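Local coordinates for protein cytochrome P450 (PDB 3WEC) that is a heme-dependent cytochrome P450 that N-hydroxylates the quinoline ring of an aurachin precursor, the step that gives these alkaloids their antibiotic activity, at residues 54-59 and 354-359; 45-50 and 316-321; 331-334 and 339-342. All coordinates share one frame; numbering follows the deposited sequence.

Contact 1 (54-59 and 354-359); sequences SCDKVL and YGRGIH. With HEM (protoporphyrin IX containing Fe), chain B.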
ATOM      1  N   SER A  54       9.096  15.149 -11.645  1.00 60.57           N
ATOM      2  CA  SER A  54       9.786  15.329 -10.342  1.00 60.06           C
ATOM      3  C   SER A  54       9.495  14.179  -9.382  1.00 56.55           C
ATOM      4  O   SER A  54      10.386  13.729  -8.651  1.00 55.90           O
ATOM      5  CB  SER A  54       9.417  16.668  -9.674  1.00 61.09           C
ATOM      6  OG  SER A  54       9.517  17.774 -10.577  1.00 65.77           O
ATOM      7  N   CYS A  55       8.239  13.720  -9.372  1.00 54.73           N
ATOM      8  CA  CYS A  55       7.850  12.537  -8.563  1.00 51.89           C
ATOM      9  C   CYS A  55       8.761  11.337  -8.860  1.00 51.92           C
ATOM     10  O   CYS A  55       9.324  10.739  -7.924  1.00 52.34           O
ATOM     11  CB  CYS A  55       6.394  12.156  -8.818  1.00 49.62           C
ATOM     12  SG  CYS A  55       5.142  13.103  -7.908  1.00 52.61           S
ATOM     13  N   ASP A  56       8.904  10.996 -10.149  1.00 52.56           N
ATOM     14  CA  ASP A  56       9.743   9.877 -10.588  1.00 53.84           C
ATOM     15  C   ASP A  56      11.149  10.161 -10.149  1.00 55.62           C
ATOM     16  O   ASP A  56      11.782   9.354  -9.486  1.00 55.39           O
ATOM     17  CB  ASP A  56       9.712   9.694 -12.118  1.00 56.51           C
ATOM     18  CG  ASP A  56      10.805   8.743 -12.622  1.00 58.24           C
ATOM     19  OD1 ASP A  56      10.504   7.595 -12.992  1.00 58.02           O
ATOM     20  OD2 ASP A  56      11.978   9.135 -12.630  1.00 62.41           O
ATOM     21  N   LYS A  57      11.618  11.338 -10.534  1.00 59.19           N
ATOM     22  CA  LYS A  57      12.949  11.820 -10.227  1.00 61.53           C
ATOM     23  C   LYS A  57      13.323  11.646  -8.742  1.00 59.12           C
ATOM     24  O   LYS A  57      14.367  11.080  -8.434  1.00 59.24           O
ATOM     25  CB  LYS A  57      13.073  13.279 -10.699  1.00 65.84           C
ATOM     26  CG  LYS A  57      13.690  13.484 -12.091  1.00 71.64           C
ATOM     27  CD  LYS A  57      13.143  12.580 -13.204  1.00 71.37           C
ATOM     28  CE  LYS A  57      13.637  12.998 -14.599  1.00 77.54           C
ATOM     29  NZ  LYS A  57      15.022  13.560 -14.689  1.00 81.91           N
ATOM     30  N   VAL A  58      12.455  12.098  -7.837  1.00 57.00           N
ATOM     31  CA  VAL A  58      12.704  11.988  -6.381  1.00 56.44           C
ATOM     32  C   VAL A  58      12.631  10.546  -5.825  1.00 53.74           C
ATOM     33  O   VAL A  58      13.448  10.153  -4.972  1.00 53.18           O
ATOM     34  CB  VAL A  58      11.770  12.934  -5.568  1.00 56.13           C
ATOM     35  CG1 VAL A  58      11.916  12.716  -4.064  1.00 54.83           C
ATOM     36  CG2 VAL A  58      12.032  14.390  -5.923  1.00 58.86           C
ATOM     37  N   LEU A  59      11.648   9.760  -6.288  1.00 52.26           N
ATOM     38  CA  LEU A  59      11.561   8.332  -5.892  1.00 48.49           C
ATOM     39  C   LEU A  59      12.847   7.576  -6.287  1.00 50.35           C
ATOM     40  O   LEU A  59      13.343   6.747  -5.517  1.00 49.04           O
ATOM     41  CB  LEU A  59      10.328   7.650  -6.487  1.00 46.45           C
ATOM     42  CG  LEU A  59       8.930   8.202  -6.136  1.00 44.98           C
ATOM     43  CD1 LEU A  59       7.873   7.625  -7.070  1.00 43.76           C
ATOM     44  CD2 LEU A  59       8.554   7.967  -4.684  1.00 42.99           C
ATOM     45  N   TYR A 354       3.417   2.084  -7.397  1.00 30.35           N
ATOM     46  CA  TYR A 354       4.298   1.167  -6.697  1.00 28.93           C
ATOM     47  C   TYR A 354       5.662   1.785  -6.320  1.00 29.65           C
ATOM     48  O   TYR A 354       6.529   1.089  -5.786  1.00 28.64           O
ATOM     49  CB  TYR A 354       4.500  -0.069  -7.546  1.00 29.25           C
ATOM     50  CG  TYR A 354       3.340  -1.055  -7.664  1.00 28.66           C
ATOM     51  CD1 TYR A 354       2.753  -1.639  -6.505  1.00 27.05           C
ATOM     52  CD2 TYR A 354       2.852  -1.469  -8.941  1.00 29.47           C
ATOM     53  CE1 TYR A 354       1.732  -2.583  -6.598  1.00 25.86           C
ATOM     54  CE2 TYR A 354       1.826  -2.434  -9.040  1.00 29.11           C
ATOM     55  CZ  TYR A 354       1.260  -2.957  -7.840  1.00 27.18           C
ATOM     56  OH  TYR A 354       0.278  -3.902  -7.880  1.00 26.58           O
ATOM     57  N   GLY A 355       5.847   3.083  -6.570  1.00 30.78           N
ATOM     58  CA  GLY A 355       7.097   3.751  -6.256  1.00 32.87           C
ATOM     59  C   GLY A 355       8.004   3.456  -7.444  1.00 35.56           C
ATOM     60  O   GLY A 355       7.556   2.813  -8.396  1.00 36.66           O
ATOM     61  N   ARG A 356       9.250   3.914  -7.404  1.00 37.40           N
ATOM     62  CA  ARG A 356      10.229   3.660  -8.482  1.00 40.67           C
ATOM     63  C   ARG A 356      11.634   3.600  -7.870  1.00 42.98           C
ATOM     64  O   ARG A 356      11.914   4.264  -6.850  1.00 45.48           O
ATOM     65  CB  ARG A 356      10.189   4.772  -9.552  1.00 43.07           C
ATOM     66  CG  ARG A 356       9.583   4.376 -10.913  1.00 43.34           C
ATOM     67  CD  ARG A 356       8.147   4.811 -10.975  1.00 41.99           C
ATOM     68  NE  ARG A 356       7.410   4.559 -12.209  1.00 42.63           N
ATOM     69  CZ  ARG A 356       7.286   5.452 -13.188  1.00 45.12           C
ATOM     70  NH1 ARG A 356       7.931   6.609 -13.093  1.00 47.06           N
ATOM     71  NH2 ARG A 356       6.550   5.185 -14.268  1.00 45.11           N
ATOM     72  N   GLY A 357      12.506   2.793  -8.462  1.00 43.33           N
ATOM     73  CA  GLY A 357      13.834   2.632  -7.940  1.00 43.22           C
ATOM     74  C   GLY A 357      13.952   1.510  -6.942  1.00 40.48           C
ATOM     75  O   GLY A 357      13.212   0.514  -7.025  1.00 38.64           O
ATOM     76  N   ILE A 358      14.889   1.675  -5.998  1.00 40.75           N
ATOM     77  CA  ILE A 358      15.366   0.566  -5.172  1.00 39.61           C
ATOM     78  C   ILE A 358      14.270   0.113  -4.235  1.00 36.33           C
ATOM     79  O   ILE A 358      14.259  -1.042  -3.885  1.00 36.57           O
ATOM     80  CB  ILE A 358      16.672   0.862  -4.365  1.00 41.61           C
ATOM     81  CG1 ILE A 358      16.555   2.189  -3.594  1.00 41.85           C
ATOM     82  CG2 ILE A 358      17.910   0.837  -5.293  1.00 44.50           C
ATOM     83  CD1 ILE A 358      17.672   2.491  -2.629  1.00 42.93           C
ATOM     84  N   HIS A 359      13.329   1.008  -3.906  1.00 34.42           N
ATOM     85  CA  HIS A 359      12.228   0.677  -3.012  1.00 32.30           C
ATOM     86  C   HIS A 359      10.980   0.291  -3.758  1.00 30.95           C
ATOM     87  O   HIS A 359       9.942   0.134  -3.153  1.00 28.89           O
ATOM     88  CB  HIS A 359      11.926   1.817  -2.020  1.00 30.92           C
ATOM     89  CG  HIS A 359      13.086   2.204  -1.113  1.00 32.47           C
ATOM     90  ND1 HIS A 359      13.362   1.565   0.040  1.00 32.01           N
ATOM     91  CD2 HIS A 359      14.067   3.194  -1.252  1.00 35.70           C
ATOM     92  CE1 HIS A 359      14.383   2.159   0.656  1.00 34.22           C
ATOM     93  NE2 HIS A 359      14.832   3.150  -0.146  1.00 37.31           N
TER
HETATM   94  CHA HEM B 501       6.783  -0.633  -0.731  1.00 25.08           C
HETATM   95  CHB HEM B 501       2.520   0.414  -3.063  1.00 24.97           C
HETATM   96  CHC HEM B 501       1.031  -4.221  -2.433  1.00 24.00           C
HETATM   97  CHD HEM B 501       5.285  -5.197   0.105  1.00 22.71           C
HETATM   98  C1A HEM B 501       5.663  -0.001  -1.393  1.00 24.28           C
HETATM   99  C2A HEM B 501       5.646   1.481  -1.628  1.00 28.16           C
HETATM  100  C3A HEM B 501       4.403   1.750  -2.312  1.00 29.55           C
HETATM  101  C4A HEM B 501       3.774   0.433  -2.395  1.00 24.80           C
HETATM  102  CMA HEM B 501       3.873   3.117  -2.803  1.00 28.39           C
HETATM  103  CAA HEM B 501       6.656   2.595  -1.327  1.00 27.61           C
HETATM  104  CBA HEM B 501       7.576   2.584  -2.562  1.00 27.44           C
HETATM  105  CGA HEM B 501       8.517   3.804  -2.585  1.00 31.98           C
HETATM  106  O1A HEM B 501       8.840   4.412  -1.521  1.00 28.10           O
HETATM  107  O2A HEM B 501       9.004   4.153  -3.698  1.00 31.39           O
HETATM  108  C1B HEM B 501       1.734  -0.817  -3.064  1.00 26.52           C
HETATM  109  C2B HEM B 501       0.488  -0.832  -3.826  1.00 23.93           C
HETATM  110  C3B HEM B 501       0.070  -2.188  -3.591  1.00 24.75           C
HETATM  111  C4B HEM B 501       1.098  -2.795  -2.754  1.00 25.81           C
HETATM  112  CMB HEM B 501      -0.241   0.237  -4.591  1.00 24.45           C
HETATM  113  CAB HEM B 501      -1.189  -2.749  -4.146  1.00 26.47           C
HETATM  114  CBB HEM B 501      -1.963  -3.471  -3.375  1.00 27.54           C
HETATM  115  C1C HEM B 501       2.084  -4.911  -1.720  1.00 23.95           C
HETATM  116  C2C HEM B 501       1.930  -6.278  -1.219  1.00 24.97           C
HETATM  117  C3C HEM B 501       3.184  -6.525  -0.476  1.00 25.46           C
HETATM  118  C4C HEM B 501       3.993  -5.325  -0.548  1.00 21.40           C
HETATM  119  CMC HEM B 501       0.730  -7.155  -1.448  1.00 27.00           C
HETATM  120  CAC HEM B 501       3.606  -7.743   0.293  1.00 26.36           C
HETATM  121  CBC HEM B 501       2.980  -8.893   0.194  1.00 29.59           C
HETATM  122  C1D HEM B 501       6.079  -3.962   0.159  1.00 24.71           C
HETATM  123  C2D HEM B 501       7.427  -3.982   0.720  1.00 26.67           C
HETATM  124  C3D HEM B 501       7.902  -2.604   0.493  1.00 26.71           C
HETATM  125  C4D HEM B 501       6.779  -1.999  -0.242  1.00 26.02           C
HETATM  126  CMD HEM B 501       8.105  -5.125   1.441  1.00 28.24           C
HETATM  127  CAD HEM B 501       9.211  -1.991   0.902  1.00 26.80           C
HETATM  128  CBD HEM B 501      10.129  -2.058  -0.342  1.00 24.47           C
HETATM  129  CGD HEM B 501      11.491  -1.501  -0.095  1.00 27.50           C
HETATM  130  O1D HEM B 501      12.451  -2.070  -0.690  1.00 29.53           O
HETATM  131  O2D HEM B 501      11.625  -0.507   0.691  1.00 26.52           O
HETATM  132  NA  HEM B 501       4.540  -0.731  -1.970  1.00 25.41           N
HETATM  133  NB  HEM B 501       2.148  -1.980  -2.478  1.00 25.46           N
HETATM  134  NC  HEM B 501       3.346  -4.341  -1.377  1.00 22.44           N
HETATM  135  ND  HEM B 501       5.711  -2.803  -0.460  1.00 27.49           N
HETATM  136 FE   HEM B 501       3.852  -2.487  -1.380  1.00 24.39          FE
HETATM  137  O   HOH W   1       2.442  -1.654   0.480  1.00 21.46           O

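Contact 2 (45-50 and 316-321); sequences GAWIVA and ANITKG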
ATOM      1  N   GLY A  45       4.721  20.548   7.618  1.00 84.42           N
ATOM      2  CA  GLY A  45       6.127  20.193   7.818  1.00 83.68           C
ATOM      3  C   GLY A  45       6.908  19.926   6.539  1.00 79.28           C
ATOM      4  O   GLY A  45       7.866  20.631   6.226  1.00 81.41           O
ATOM      5  N   ALA A  46       6.482  18.915   5.793  1.00 73.32           N
ATOM      6  CA  ALA A  46       7.219  18.425   4.622  1.00 68.77           C
ATOM      7  C   ALA A  46       7.010  19.218   3.319  1.00 67.35           C
ATOM      8  O   ALA A  46       6.114  20.049   3.218  1.00 67.95           O
ATOM      9  CB  ALA A  46       6.869  16.970   4.398  1.00 64.29           C
ATOM     10  N   TRP A  47       7.851  18.938   2.324  1.00 64.96           N
ATOM     11  CA  TRP A  47       7.633  19.370   0.950  1.00 63.23           C
ATOM     12  C   TRP A  47       6.590  18.507   0.303  1.00 59.80           C
ATOM     13  O   TRP A  47       6.437  17.342   0.666  1.00 55.87           O
ATOM     14  CB  TRP A  47       8.936  19.253   0.185  1.00 63.99           C
ATOM     15  CG  TRP A  47       9.904  20.305   0.652  1.00 69.70           C
ATOM     16  CD1 TRP A  47      10.803  20.231   1.719  1.00 71.65           C
ATOM     17  CD2 TRP A  47      10.048  21.665   0.125  1.00 73.08           C
ATOM     18  NE1 TRP A  47      11.483  21.403   1.867  1.00 76.38           N
ATOM     19  CE2 TRP A  47      11.085  22.311   0.942  1.00 77.78           C
ATOM     20  CE3 TRP A  47       9.465  22.377  -0.918  1.00 74.08           C
ATOM     21  CZ2 TRP A  47      11.501  23.625   0.709  1.00 82.57           C
ATOM     22  CZ3 TRP A  47       9.884  23.700  -1.143  1.00 78.80           C
ATOM     23  CH2 TRP A  47      10.885  24.305  -0.352  1.00 82.93           C
ATOM     24  N   ILE A  48       5.860  19.070  -0.662  1.00 59.80           N
ATOM     25  CA  ILE A  48       4.821  18.336  -1.401  1.00 56.34           C
ATOM     26  C   ILE A  48       5.147  18.411  -2.878  1.00 55.90           C
ATOM     27  O   ILE A  48       5.415  19.483  -3.387  1.00 60.05           O
ATOM     28  CB  ILE A  48       3.403  18.910  -1.150  1.00 57.04           C
ATOM     29  CG1 ILE A  48       3.151  19.166   0.344  1.00 59.72           C
ATOM     30  CG2 ILE A  48       2.328  17.985  -1.697  1.00 54.14           C
ATOM     31  CD1 ILE A  48       3.162  17.939   1.254  1.00 57.45           C
ATOM     32  N   VAL A  49       5.139  17.278  -3.568  1.00 53.00           N
ATOM     33  CA  VAL A  49       5.565  17.230  -4.974  1.00 53.10           C
ATOM     34  C   VAL A  49       4.460  16.620  -5.850  1.00 51.49           C
ATOM     35  O   VAL A  49       3.971  15.524  -5.541  1.00 48.57           O
ATOM     36  CB  VAL A  49       6.873  16.418  -5.138  1.00 52.65           C
ATOM     37  CG1 VAL A  49       7.205  16.218  -6.613  1.00 54.12           C
ATOM     38  CG2 VAL A  49       8.030  17.108  -4.435  1.00 54.23           C
ATOM     39  N   ALA A  50       4.084  17.321  -6.935  1.00 52.08           N
ATOM     40  CA  ALA A  50       2.837  17.005  -7.655  1.00 50.43           C
ATOM     41  C   ALA A  50       2.968  16.515  -9.117  1.00 50.71           C
ATOM     42  O   ALA A  50       2.068  15.838  -9.636  1.00 48.75           O
ATOM     43  CB  ALA A  50       1.872  18.196  -7.569  1.00 52.66           C
ATOM     44  N   ALA A 316      13.148  24.418  -6.744  1.00110.04           N
ATOM     45  CA  ALA A 316      12.852  24.279  -5.321  1.00106.66           C
ATOM     46  C   ALA A 316      14.119  23.861  -4.566  1.00106.20           C
ATOM     47  O   ALA A 316      14.940  23.054  -5.065  1.00104.32           O
ATOM     48  CB  ALA A 316      11.735  23.268  -5.106  1.00101.13           C
ATOM     49  N   ASN A 317      14.265  24.419  -3.359  1.00108.01           N
ATOM     50  CA  ASN A 317      15.523  24.339  -2.616  1.00109.52           C
ATOM     51  C   ASN A 317      15.420  23.556  -1.308  1.00104.78           C
ATOM     52  O   ASN A 317      15.069  24.110  -0.259  1.00106.99           O
ATOM     53  CB  ASN A 317      16.073  25.749  -2.358  1.00116.49           C
ATOM     54  CG  ASN A 317      16.477  26.469  -3.640  1.00121.50           C
ATOM     55  OD1 ASN A 317      17.239  25.934  -4.454  1.00121.35           O
ATOM     56  ND2 ASN A 317      15.981  27.705  -3.815  1.00125.72           N
ATOM     57  N   ILE A 318      15.770  22.273  -1.377  1.00 99.11           N
ATOM     58  CA  ILE A 318      15.530  21.333  -0.274  1.00 93.79           C
ATOM     59  C   ILE A 318      16.780  21.071   0.565  1.00 94.27           C
ATOM     60  O   ILE A 318      17.875  20.874   0.039  1.00 95.25           O
ATOM     61  CB  ILE A 318      14.865  20.041  -0.784  1.00 87.25           C
ATOM     62  CG1 ILE A 318      13.398  20.316  -1.129  1.00 86.09           C
ATOM     63  CG2 ILE A 318      14.897  18.935   0.260  1.00 84.17           C
ATOM     64  CD1 ILE A 318      13.130  20.541  -2.603  1.00 86.46           C
ATOM     65  N   THR A 319      16.585  21.100   1.879  1.00 93.69           N
ATOM     66  CA  THR A 319      17.668  21.165   2.851  1.00 96.49           C
ATOM     67  C   THR A 319      17.849  19.799   3.504  1.00 91.96           C
ATOM     68  O   THR A 319      16.871  19.180   3.901  1.00 87.57           O
ATOM     69  CB  THR A 319      17.339  22.212   3.939  1.00100.50           C
ATOM     70  OG1 THR A 319      17.157  23.507   3.335  1.00104.95           O
ATOM     71  CG2 THR A 319      18.431  22.278   4.994  1.00103.96           C
ATOM     72  N   LYS A 320      19.100  19.352   3.623  1.00 92.91           N
ATOM     73  CA  LYS A 320      19.443  18.069   4.245  1.00 88.85           C
ATOM     74  C   LYS A 320      18.522  17.726   5.421  1.00 85.65           C
ATOM     75  O   LYS A 320      18.421  18.486   6.390  1.00 88.55           O
ATOM     76  CB  LYS A 320      20.897  18.087   4.724  1.00 93.85           C
ATOM     77  CG  LYS A 320      21.675  16.824   4.391  1.00 92.20           C
ATOM     78  CD  LYS A 320      22.652  16.439   5.492  1.00 94.95           C
ATOM     79  CE  LYS A 320      22.020  15.359   6.373  1.00 91.18           C
ATOM     80  NZ  LYS A 320      22.988  14.836   7.382  1.00 93.82           N
ATOM     81  N   GLY A 321      17.831  16.589   5.331  1.00 78.98           N
ATOM     82  CA  GLY A 321      16.947  16.195   6.412  1.00 76.56           C
ATOM     83  C   GLY A 321      15.512  16.697   6.286  1.00 75.51           C
ATOM     84  O   GLY A 321      14.685  16.450   7.179  1.00 74.61           O
TER

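Contact 3 (331-334 and 339-342); sequences GNRE and GDTF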
ATOM      1  N   GLY A 331       0.904  12.800  -9.812  1.00 46.81           N
ATOM      2  CA  GLY A 331       1.743  12.451 -10.941  1.00 48.60           C
ATOM      3  C   GLY A 331       1.023  11.549 -11.915  1.00 48.02           C
ATOM      4  O   GLY A 331       1.001  11.823 -13.088  1.00 51.16           O
ATOM      5  N   ASN A 332       0.403  10.485 -11.419  1.00 45.84           N
ATOM      6  CA  ASN A 332      -0.328   9.539 -12.262  1.00 45.46           C
ATOM      7  C   ASN A 332      -1.315  10.172 -13.252  1.00 48.35           C
ATOM      8  O   ASN A 332      -1.465   9.672 -14.388  1.00 48.59           O
ATOM      9  CB  ASN A 332      -1.041   8.515 -11.394  1.00 42.30           C
ATOM     10  CG  ASN A 332      -0.078   7.489 -10.787  1.00 40.92           C
ATOM     11  OD1 ASN A 332       1.102   7.431 -11.148  1.00 41.93           O
ATOM     12  ND2 ASN A 332      -0.571   6.704  -9.833  1.00 38.55           N
ATOM     13  N   ARG A 333      -1.997  11.246 -12.815  1.00 49.66           N
ATOM     14  CA  ARG A 333      -3.032  11.882 -13.616  1.00 53.09           C
ATOM     15  C   ARG A 333      -2.430  12.540 -14.871  1.00 57.13           C
ATOM     16  O   ARG A 333      -3.132  12.802 -15.847  1.00 58.51           O
ATOM     17  CB  ARG A 333      -3.905  12.856 -12.787  1.00 54.34           C
ATOM     18  CG  ARG A 333      -4.819  12.188 -11.756  1.00 51.46           C
ATOM     19  CD  ARG A 333      -5.596  11.023 -12.367  1.00 50.94           C
ATOM     20  NE  ARG A 333      -6.547  10.389 -11.439  1.00 48.39           N
ATOM     21  CZ  ARG A 333      -7.798  10.822 -11.279  1.00 49.13           C
ATOM     22  NH1 ARG A 333      -8.235  11.884 -11.967  1.00 52.36           N
ATOM     23  NH2 ARG A 333      -8.613  10.208 -10.441  1.00 47.26           N
ATOM     24  N   GLU A 334      -1.112  12.733 -14.858  1.00 58.94           N
ATOM     25  CA  GLU A 334      -0.390  13.183 -16.063  1.00 63.50           C
ATOM     26  C   GLU A 334       0.650  12.155 -16.586  1.00 62.78           C
ATOM     27  O   GLU A 334       1.462  12.486 -17.440  1.00 66.06           O
ATOM     28  CB  GLU A 334       0.229  14.594 -15.865  1.00 66.39           C
ATOM     29  CG  GLU A 334       1.339  14.686 -14.815  1.00 66.07           C
ATOM     30  CD  GLU A 334       2.004  16.051 -14.746  1.00 70.08           C
ATOM     31  OE1 GLU A 334       1.374  17.043 -15.147  1.00 73.74           O
ATOM     32  OE2 GLU A 334       3.171  16.141 -14.298  1.00 70.63           O
ATOM     33  N   GLY A 339      -5.078  11.903 -18.825  1.00 60.55           N
ATOM     34  CA  GLY A 339      -4.943  11.163 -17.599  1.00 56.19           C
ATOM     35  C   GLY A 339      -6.098  11.254 -16.617  1.00 54.26           C
ATOM     36  O   GLY A 339      -6.123  10.503 -15.640  1.00 50.51           O
ATOM     37  N   ASP A 340      -7.043  12.160 -16.850  1.00 55.66           N
ATOM     38  CA  ASP A 340      -8.222  12.243 -15.984  1.00 54.40           C
ATOM     39  C   ASP A 340      -9.344  11.303 -16.463  1.00 54.23           C
ATOM     40  O   ASP A 340     -10.382  11.172 -15.795  1.00 53.14           O
ATOM     41  CB  ASP A 340      -8.709  13.696 -15.787  1.00 57.36           C
ATOM     42  CG  ASP A 340      -7.885  14.466 -14.733  1.00 57.04           C
ATOM     43  OD1 ASP A 340      -7.538  15.625 -14.975  1.00 61.08           O
ATOM     44  OD2 ASP A 340      -7.566  13.938 -13.653  1.00 54.79           O
ATOM     45  N   THR A 341      -9.120  10.636 -17.599  1.00 55.57           N
ATOM     46  CA  THR A 341     -10.061   9.629 -18.131  1.00 55.50           C
ATOM     47  C   THR A 341      -9.625   8.241 -17.709  1.00 53.12           C
ATOM     48  O   THR A 341      -8.452   7.837 -17.886  1.00 52.30           O
ATOM     49  CB  THR A 341     -10.224   9.689 -19.669  1.00 59.45           C
ATOM     50  OG1 THR A 341     -10.730  10.974 -20.058  1.00 61.88           O
ATOM     51  CG2 THR A 341     -11.201   8.604 -20.169  1.00 59.89           C
ATOM     52  N   PHE A 342     -10.565   7.520 -17.111  1.00 51.30           N
ATOM     53  CA  PHE A 342     -10.320   6.154 -16.762  1.00 49.52           C
ATOM     54  C   PHE A 342     -10.574   5.351 -18.021  1.00 52.41           C
ATOM     55  O   PHE A 342     -11.709   5.296 -18.520  1.00 53.92           O
ATOM     56  CB  PHE A 342     -11.198   5.695 -15.573  1.00 46.59           C
ATOM     57  CG  PHE A 342     -11.064   4.210 -15.241  1.00 44.29           C
ATOM     58  CD1 PHE A 342     -12.076   3.318 -15.572  1.00 44.96           C
ATOM     59  CD2 PHE A 342      -9.938   3.715 -14.584  1.00 41.77           C
ATOM     60  CE1 PHE A 342     -11.957   1.974 -15.265  1.00 43.80           C
ATOM     61  CE2 PHE A 342      -9.830   2.375 -14.250  1.00 40.41           C
ATOM     62  CZ  PHE A 342     -10.838   1.499 -14.610  1.00 41.37           C
TER

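Contact 1 (54-59 and 354-359)
Asp-56 OD1 forms a salt bridge with Arg-356 NH1, the two atoms lying 2.8 Å apart. The two side chains cross at about a right angle, with carboxylate and guanidinium planes 79° apart, so a single oxygen and a single nitrogen meet and no paired, coplanar bridge is made. Asp-56 reaches the guanidinium because its CG stands anti to the backbone N (chi1 167°), while the arginine chain bends at chi2. Arg-60 adds a long, weak ion pair to the same oxygen, Asp-56 OD1, and a hydrogen bond between Arg-356 NH2 and Tyr-52 OH further fixes the guanidinium.

Next to this pair, helix 52-60 packs on the cysteine-ligand loop through Leu-59. Its CD1 sits 4.0 Å from Gly-355 CA, and CD2 reaches to 4.0 Å from heme O2A. Leu-59 O and Arg-356 O, both acceptors, come within 3.2 Å of each other without a bond between them.

The sequence YGRGIHHC is a form of the P450 heme-binding signature, and Cys-361 just beyond is the axial ligand of the iron. On the other coordination face a water lies at 2.5 Å from the iron. Tyr-354 brings CE1 to 3.5 Å from heme C3B, obliquely. His-359 gives a nearly straight hydrogen bond from ND1 to heme O2D (2.8 Å, 164°) at its ring edge. The salt bridge thus ties the helix to the ligand loop, while the loop itself holds a propionate through His-359; Arg-112, Lys-66, Arg-305 and His-108 also hydrogen-bond to the heme, and the gathered cationic and N-H groups should favour ionised propionates.

Contact 2 (45-50 and 316-321)
Trp-47 lays its indole against Ile-318 and so joins two beta elements of the P450 fold: strand 47-49, in the mixed five-stranded sheet, and strand 317-318, half of a small antiparallel pair with 311-312. No hydrogen bond links the two segments; their nearest CA atoms, those of Trp-47 and Ile-318, remain 8.2 Å apart, and the indole fills the gap between the backbones.

The main interaction is a CH-pi contact. Ile-318 CG1 stands over one face of the indole, 3.6 Å from the centroid of the five-membered ring and only 6° off its normal, so it lies almost squarely above the pyrrole part and well off the centre of the whole ring system. Trp-47 puts its ring there with CG beside the backbone N (chi1 -71°) and the indole turned roughly perpendicular to the CA-CB-CG plane (chi2 87°). The two side chains run past each other in opposite directions.

Apolar packing is looser at the benzo end, where Trp-47 CZ3 lies 4.4 Å from Ala-316 CB. Ile-39, on the edge strand 39-41, touches both Trp-47 and Ala-316 and widens this hydrophobic patch.

Polar interactions settle the orientation from outside the pair. Trp-47 NE1 hydrogen-bonds to Asp-322 OD2, which satisfies the indole N-H and limits rotation of the ring, while the backbone of Trp-47 is bonded to Ala-323 and Met-325 of the neighbouring strand 323-326. The indole is thus held on the side of its own sheet by Asp-322, next to that strand. On the benzo ring, CZ2 of Trp-47 also approaches a backbone carbonyl, that of Asn-317, whose O lies 3.7 Å away in an oblique position.

Contact 3 (331-334 and 339-342)
Arg-333, on helix 328-333, doubles back onto Gly-339 and Asp-340 in the loop that follows. Its CB already lies 3.9 Å from Asp-340 OD2, and CG keeps close to the same oxygen at 3.8 Å. A bend at chi2 (-48°) then folds the chain over the loop, where CD meets the carbonyl of Gly-339 at 3.4 Å from its O. At the tip, NH1 donates a hydrogen bond to Asp-340 OD2, 2.7 Å long and part of a salt bridge. The oxygen lies essentially in the guanidinium plane and accepts through its anti lone pair, but the N-H...O angle of 139° leaves the bond clearly bent. The two planar groups are turned 75° against each other, so one nitrogen and one oxygen do the work. NH2 instead donates to Phe-296 O, and Tyr-27 and Phe-296 make cation-pi contacts with the same group.

The backbones meet as well: Gly-339 CA, which carries no side chain, makes a CA-H...O contact of 3.0 Å with Arg-333 O. Arg-295, the arginine of the helix-K ExxR motif, hydrogen-bonds through NH1 to Asn-332 O and Gly-339 O, so that one guanidinium nitrogen bridges the two segments.

The turn thus joins helix 328-333 to the start of the meander leading to the heme-binding loop. With an aspartate, a carbonyl oxygen and two aromatic rings around it, the largely buried guanidinium is well compensated, and its positive charge is probably stabilised.

Contact 2 lies farthest from the centre of the chain, at the sheet-rich periphery, and is held by a CH-pi contact and apolar packing, with no hydrogen bond between its segments; contacts 1 and 3 each include an arginine-aspartate salt bridge. Contact 3 is buried, with its arginine enclosed by protein, whereas contacts 1 and 2 are partly buried; in contact 1 the arginine is partly exposed and the apolar packing borders the heme. Strand 47-49 leads directly into helix 52-60, so contacts 1 and 2 hold consecutive elements, and Val-49 O lies 3.6 Å from Cys-55 SG between them. Contact 3 is nested in the chain closed by contact 1, their centres about 17 Å apart.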